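PDB 3RH9: succinate-semialdehyde dehydrogenase (NAD(P)(+)) from Marinobacter aquaeolei, which probably oxidises succinate semialdehyde to succinate with a nicotinamide cofactor, as a member of the aldehyde dehydrogenase family. Local coordinates for residues G409-T422 and G434-T446. Numbering follows the deposited sequence.
Sequences GNDTEFGLASYVFT and GLRFGHVGWNTGT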
loop_
_atom_site.group_PDB
_atom_site.type_symbol
_atom_site.label_atom_id
_atom_site.label_comp_id
_atom_site.label_asym_id
_atom_site.label_seq_id
_atom_site.Cartn_x
_atom_site.Cartn_y
_atom_site.Cartn_z
ATOM N N GLY A 409 -18.152 -3.790 18.253
ATOM C CA GLY A 409 -16.748 -4.064 18.014
ATOM C C GLY A 409 -16.140 -3.161 16.958
ATOM O O GLY A 409 -14.952 -2.828 17.013
ATOM N N ASN A 410 -16.955 -2.763 15.991
ATOM C CA ASN A 410 -16.472 -1.945 14.896
ATOM C C ASN A 410 -16.526 -0.467 15.245
ATOM O O ASN A 410 -16.129 0.386 14.445
ATOM C CB ASN A 410 -17.277 -2.208 13.626
ATOM C CG ASN A 410 -16.972 -3.553 13.004
ATOM O OD1 ASN A 410 -17.826 -4.155 12.354
ATOM N ND2 ASN A 410 -15.749 -4.026 13.183
ATOM N N ASP A 411 -17.012 -0.168 16.444
ATOM C CA ASP A 411 -17.259 1.210 16.846
ATOM C C ASP A 411 -15.954 1.872 17.308
ATOM O O ASP A 411 -15.759 2.171 18.487
ATOM C CB ASP A 411 -18.324 1.225 17.935
ATOM C CG ASP A 411 -18.569 2.604 18.493
ATOM O OD1 ASP A 411 -18.544 3.580 17.700
ATOM O OD2 ASP A 411 -18.776 2.706 19.723
ATOM N N THR A 412 -15.053 2.073 16.350
ATOM C CA THR A 412 -13.683 2.501 16.616
ATOM C C THR A 412 -13.027 2.923 15.309
ATOM O O THR A 412 -13.441 2.499 14.239
ATOM C CB THR A 412 -12.836 1.370 17.303
ATOM O OG1 THR A 412 -11.428 1.645 17.165
ATOM C CG2 THR A 412 -13.153 -0.011 16.692
ATOM N N GLU A 413 -12.007 3.763 15.410
ATOM C CA GLU A 413 -11.208 4.190 14.264
ATOM C C GLU A 413 -10.470 3.044 13.611
ATOM O O GLU A 413 -10.151 3.097 12.415
ATOM C CB GLU A 413 -10.150 5.189 14.725
ATOM C CG GLU A 413 -10.483 6.604 14.425
ATOM C CD GLU A 413 -9.467 7.536 15.015
ATOM O OE1 GLU A 413 -9.369 8.696 14.545
ATOM O OE2 GLU A 413 -8.760 7.098 15.951
ATOM N N PHE A 414 -10.188 2.023 14.416
ATOM C CA PHE A 414 -9.201 1.012 14.061
ATOM C C PHE A 414 -9.784 -0.321 13.627
ATOM O O PHE A 414 -10.996 -0.496 13.565
ATOM C CB PHE A 414 -8.240 0.814 15.229
ATOM C CG PHE A 414 -7.665 2.095 15.740
ATOM C CD1 PHE A 414 -6.791 2.832 14.961
ATOM C CD2 PHE A 414 -8.023 2.581 16.985
ATOM C CE1 PHE A 414 -6.265 4.014 15.413
ATOM C CE2 PHE A 414 -7.496 3.773 17.444
ATOM C CZ PHE A 414 -6.612 4.493 16.655
ATOM N N GLY A 415 -8.886 -1.249 13.326
ATOM C CA GLY A 415 -9.242 -2.572 12.860
ATOM C C GLY A 415 -8.023 -3.480 12.847
ATOM O O GLY A 415 -7.742 -4.160 11.851
ATOM N N LEU A 416 -7.283 -3.482 13.951
ATOM C CA LEU A 416 -6.151 -4.376 14.067
ATOM C C LEU A 416 -6.632 -5.761 14.501
ATOM O O LEU A 416 -7.023 -6.562 13.657
ATOM C CB LEU A 416 -5.088 -3.809 15.008
ATOM C CG LEU A 416 -3.664 -4.373 14.927
ATOM C CD1 LEU A 416 -3.251 -4.635 13.479
ATOM C CD2 LEU A 416 -2.646 -3.450 15.628
ATOM N N ALA A 417 -6.629 -6.051 15.799
ATOM C CA ALA A 417 -7.028 -7.384 16.249
ATOM C C ALA A 417 -8.413 -7.442 16.920
ATOM O O ALA A 417 -8.963 -6.428 17.326
ATOM C CB ALA A 417 -5.965 -7.984 17.140
ATOM N N SER A 418 -8.961 -8.649 17.005
ATOM C CA SER A 418 -10.282 -8.892 17.576
ATOM C C SER A 418 -10.445 -10.380 17.901
ATOM O O SER A 418 -9.723 -11.220 17.371
ATOM C CB SER A 418 -11.387 -8.434 16.626
ATOM O OG SER A 418 -11.169 -8.920 15.317
ATOM N N TYR A 419 -11.370 -10.718 18.790
ATOM C CA TYR A 419 -11.501 -12.111 19.213
ATOM C C TYR A 419 -12.933 -12.443 19.525
ATOM O O TYR A 419 -13.656 -11.626 20.101
ATOM C CB TYR A 419 -10.645 -12.377 20.442
ATOM C CG TYR A 419 -9.246 -11.883 20.281
ATOM C CD1 TYR A 419 -8.260 -12.698 19.736
ATOM C CD2 TYR A 419 -8.905 -10.587 20.649
ATOM C CE1 TYR A 419 -6.971 -12.239 19.572
ATOM C CE2 TYR A 419 -7.617 -10.123 20.482
ATOM C CZ TYR A 419 -6.664 -10.956 19.947
ATOM O OH TYR A 419 -5.395 -10.496 19.801
ATOM N N VAL A 420 -13.347 -13.645 19.151
ATOM C CA VAL A 420 -14.710 -14.059 19.418
ATOM C C VAL A 420 -14.767 -15.500 19.903
ATOM O O VAL A 420 -14.151 -16.394 19.311
ATOM C CB VAL A 420 -15.591 -13.884 18.178
ATOM C CG1 VAL A 420 -15.095 -14.779 17.044
ATOM C CG2 VAL A 420 -17.052 -14.155 18.525
ATOM N N PHE A 421 -15.494 -15.714 20.999
ATOM C CA PHE A 421 -15.698 -17.051 21.543
ATOM C C PHE A 421 -17.153 -17.417 21.469
ATOM O O PHE A 421 -18.010 -16.648 21.883
ATOM C CB PHE A 421 -15.218 -17.143 22.985
ATOM C CG PHE A 421 -13.730 -17.111 23.126
ATOM C CD1 PHE A 421 -13.019 -15.951 22.870
ATOM C CD2 PHE A 421 -13.033 -18.242 23.511
ATOM C CE1 PHE A 421 -11.649 -15.926 23.002
ATOM C CE2 PHE A 421 -11.659 -18.215 23.649
ATOM C CZ PHE A 421 -10.969 -17.059 23.394
ATOM N N THR A 422 -17.431 -18.600 20.945
ATOM C CA THR A 422 -18.805 -19.023 20.759
ATOM C C THR A 422 -18.831 -20.475 20.303
ATOM O O THR A 422 -18.067 -20.872 19.434
ATOM C CB THR A 422 -19.527 -18.100 19.738
ATOM O OG1 THR A 422 -20.907 -18.463 19.617
ATOM C CG2 THR A 422 -18.861 -18.181 18.372
ATOM N N GLY A 434 -17.938 -9.856 9.679
ATOM C CA GLY A 434 -18.486 -8.530 9.850
ATOM C C GLY A 434 -17.536 -7.635 10.602
ATOM O O GLY A 434 -17.651 -6.406 10.564
ATOM N N LEU A 435 -16.592 -8.259 11.296
ATOM C CA LEU A 435 -15.585 -7.534 12.053
ATOM C C LEU A 435 -14.550 -6.975 11.118
ATOM O O LEU A 435 -13.855 -7.733 10.456
ATOM C CB LEU A 435 -14.916 -8.460 13.062
ATOM C CG LEU A 435 -15.689 -8.665 14.368
ATOM C CD1 LEU A 435 -14.922 -9.597 15.271
ATOM C CD2 LEU A 435 -15.949 -7.350 15.082
ATOM N N ARG A 436 -14.447 -5.653 11.045
ATOM C CA ARG A 436 -13.428 -5.028 10.210
ATOM C C ARG A 436 -12.066 -4.990 10.939
ATOM O O ARG A 436 -11.548 -3.925 11.275
ATOM C CB ARG A 436 -13.863 -3.616 9.812
ATOM C CG ARG A 436 -15.297 -3.503 9.318
ATOM C CD ARG A 436 -15.359 -3.418 7.802
ATOM N NE ARG A 436 -14.963 -4.676 7.181
ATOM C CZ ARG A 436 -14.725 -4.835 5.885
ATOM N NH1 ARG A 436 -14.834 -3.810 5.051
ATOM N NH2 ARG A 436 -14.370 -6.022 5.426
ATOM N N PHE A 437 -11.505 -6.163 11.195
ATOM C CA PHE A 437 -10.203 -6.266 11.834
ATOM C C PHE A 437 -9.290 -7.196 11.037
ATOM O O PHE A 437 -9.735 -8.174 10.444
ATOM C CB PHE A 437 -10.339 -6.732 13.281
ATOM C CG PHE A 437 -10.955 -5.712 14.167
ATOM C CD1 PHE A 437 -12.327 -5.535 14.189
ATOM C CD2 PHE A 437 -10.163 -4.899 14.960
ATOM C CE1 PHE A 437 -12.881 -4.580 14.982
ATOM C CE2 PHE A 437 -10.720 -3.934 15.756
ATOM C CZ PHE A 437 -12.069 -3.777 15.773
ATOM N N GLY A 438 -8.007 -6.869 11.010
ATOM C CA GLY A 438 -7.066 -7.653 10.246
ATOM C C GLY A 438 -6.866 -9.012 10.854
ATOM O O GLY A 438 -6.444 -9.932 10.177
ATOM N N HIS A 439 -7.167 -9.142 12.137
ATOM C CA HIS A 439 -6.908 -10.385 12.855
ATOM C C HIS A 439 -8.087 -10.687 13.781
ATOM O O HIS A 439 -8.449 -9.864 14.622
ATOM C CB HIS A 439 -5.584 -10.294 13.631
ATOM C CG HIS A 439 -5.208 -11.548 14.373
ATOM N ND1 HIS A 439 -5.670 -11.835 15.644
ATOM C CD2 HIS A 439 -4.374 -12.565 14.043
ATOM C CE1 HIS A 439 -5.159 -12.981 16.052
ATOM N NE2 HIS A 439 -4.367 -13.446 15.101
ATOM N N VAL A 440 -8.693 -11.855 13.593
ATOM C CA VAL A 440 -9.798 -12.313 14.437
ATOM C C VAL A 440 -9.514 -13.703 15.007
ATOM O O VAL A 440 -9.447 -14.694 14.278
ATOM C CB VAL A 440 -11.148 -12.398 13.679
ATOM C CG1 VAL A 440 -12.268 -12.769 14.646
ATOM C CG2 VAL A 440 -11.464 -11.104 12.953
ATOM N N GLY A 441 -9.350 -13.766 16.321
ATOM C CA GLY A 441 -9.238 -15.034 17.001
ATOM C C GLY A 441 -10.590 -15.712 17.055
ATOM O O GLY A 441 -11.582 -15.124 17.494
ATOM N N TRP A 442 -10.622 -16.949 16.579
ATOM C CA TRP A 442 -11.781 -17.804 16.715
ATOM C C TRP A 442 -11.557 -18.782 17.888
ATOM O O TRP A 442 -10.728 -19.682 17.817
ATOM C CB TRP A 442 -12.014 -18.535 15.396
ATOM C CG TRP A 442 -13.260 -19.338 15.352
ATOM C CD1 TRP A 442 -14.092 -19.617 16.397
ATOM C CD2 TRP A 442 -13.806 -20.012 14.211
ATOM N NE1 TRP A 442 -15.137 -20.406 15.975
ATOM C CE2 TRP A 442 -14.983 -20.668 14.636
ATOM C CE3 TRP A 442 -13.418 -20.119 12.868
ATOM C CZ2 TRP A 442 -15.780 -21.421 13.766
ATOM C CZ3 TRP A 442 -14.205 -20.872 12.003
ATOM C CH2 TRP A 442 -15.373 -21.512 12.456
ATOM N N ASN A 443 -12.298 -18.588 18.974
ATOM C CA ASN A 443 -12.096 -19.350 20.214
ATOM C C ASN A 443 -10.626 -19.469 20.606
ATOM O O ASN A 443 -10.203 -20.479 21.169
ATOM C CB ASN A 443 -12.779 -20.727 20.177
ATOM C CG ASN A 443 -14.306 -20.639 20.348
ATOM O OD1 ASN A 443 -15.060 -21.234 19.574
ATOM N ND2 ASN A 443 -14.760 -19.887 21.352
ATOM N N THR A 444 -9.859 -18.423 20.304
ATOM C CA THR A 444 -8.497 -18.262 20.818
ATOM C C THR A 444 -8.179 -16.771 20.924
ATOM O O THR A 444 -8.822 -15.939 20.276
ATOM C CB THR A 444 -7.423 -18.969 19.942
ATOM O OG1 THR A 444 -6.124 -18.695 20.468
ATOM C CG2 THR A 444 -7.466 -18.480 18.492
ATOM N N GLY A 445 -7.200 -16.444 21.758
ATOM C CA GLY A 445 -6.798 -15.067 21.961
ATOM C C GLY A 445 -5.364 -14.850 21.508
ATOM O O GLY A 445 -4.769 -13.810 21.788
ATOM N N THR A 446 -4.813 -15.837 20.800
ATOM C CA THR A 446 -3.430 -15.763 20.359
ATOM C C THR A 446 -3.237 -14.633 19.350
ATOM O O THR A 446 -4.169 -14.255 18.635
ATOM C CB THR A 446 -2.935 -17.089 19.756
ATOM O OG1 THR A 446 -1.553 -16.955 19.373
ATOM C CG2 THR A 446 -3.777 -17.474 18.535
HETATM O O HOH W 1 -17.482 -22.327 16.865
#
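Strands 417-421 and 439-442, joined through helix 425-434, form a beta-alpha-beta crossover at the edge of a mixed sheet in the aldehyde dehydrogenase fold; within the chain 439-442 is one of the two outermost strands, and 417-421 also pairs with strand 262-265. Their N-to-C directions differ by 20°, and the bonding is that of a parallel pair. Gly441 lies at its centre: its N donates to Ser418 O, and its O accepts from Val420 N at 2.8 Å, with an angle of 166° at the hydrogen. Asn443 N then bonds Val420 O. At the opposite end His439 N reaches Leu416 O, while Gly438 N donates to Gly415 O. The Tyr419 ring extends past Gly441 toward the backbone of Thr444 to Thr446, its CE1 3.5 Å from Gly445 O, and its hydroxyl bonds Val291 O.

Ser418 is held twice by His439 O, weakly through N and again through OG at 3.0 Å; OG sits between the backbone N and the carbonyl carbon (chi1 49°), which directs it to His439 O. Its CB rests over one face of the Phe437 ring, 4.0 Å from the centroid, whose edge meets Gly409 O in plane. Beyond the pair, strand 439-442 makes backbone bonds to the second subunit, so the sheet edge is used in dimerisation, and Trp442 makes a cation-pi contact with Arg482 of that subunit. The side chain of Leu416 lies about 5 Å from that of Glu256, the predicted active-site residue. At the C-terminal ends of the two strands, one water bridges Thr422 O (3.0 Å) and Trp442 NE1 (3.2 Å), lying in the indole plane.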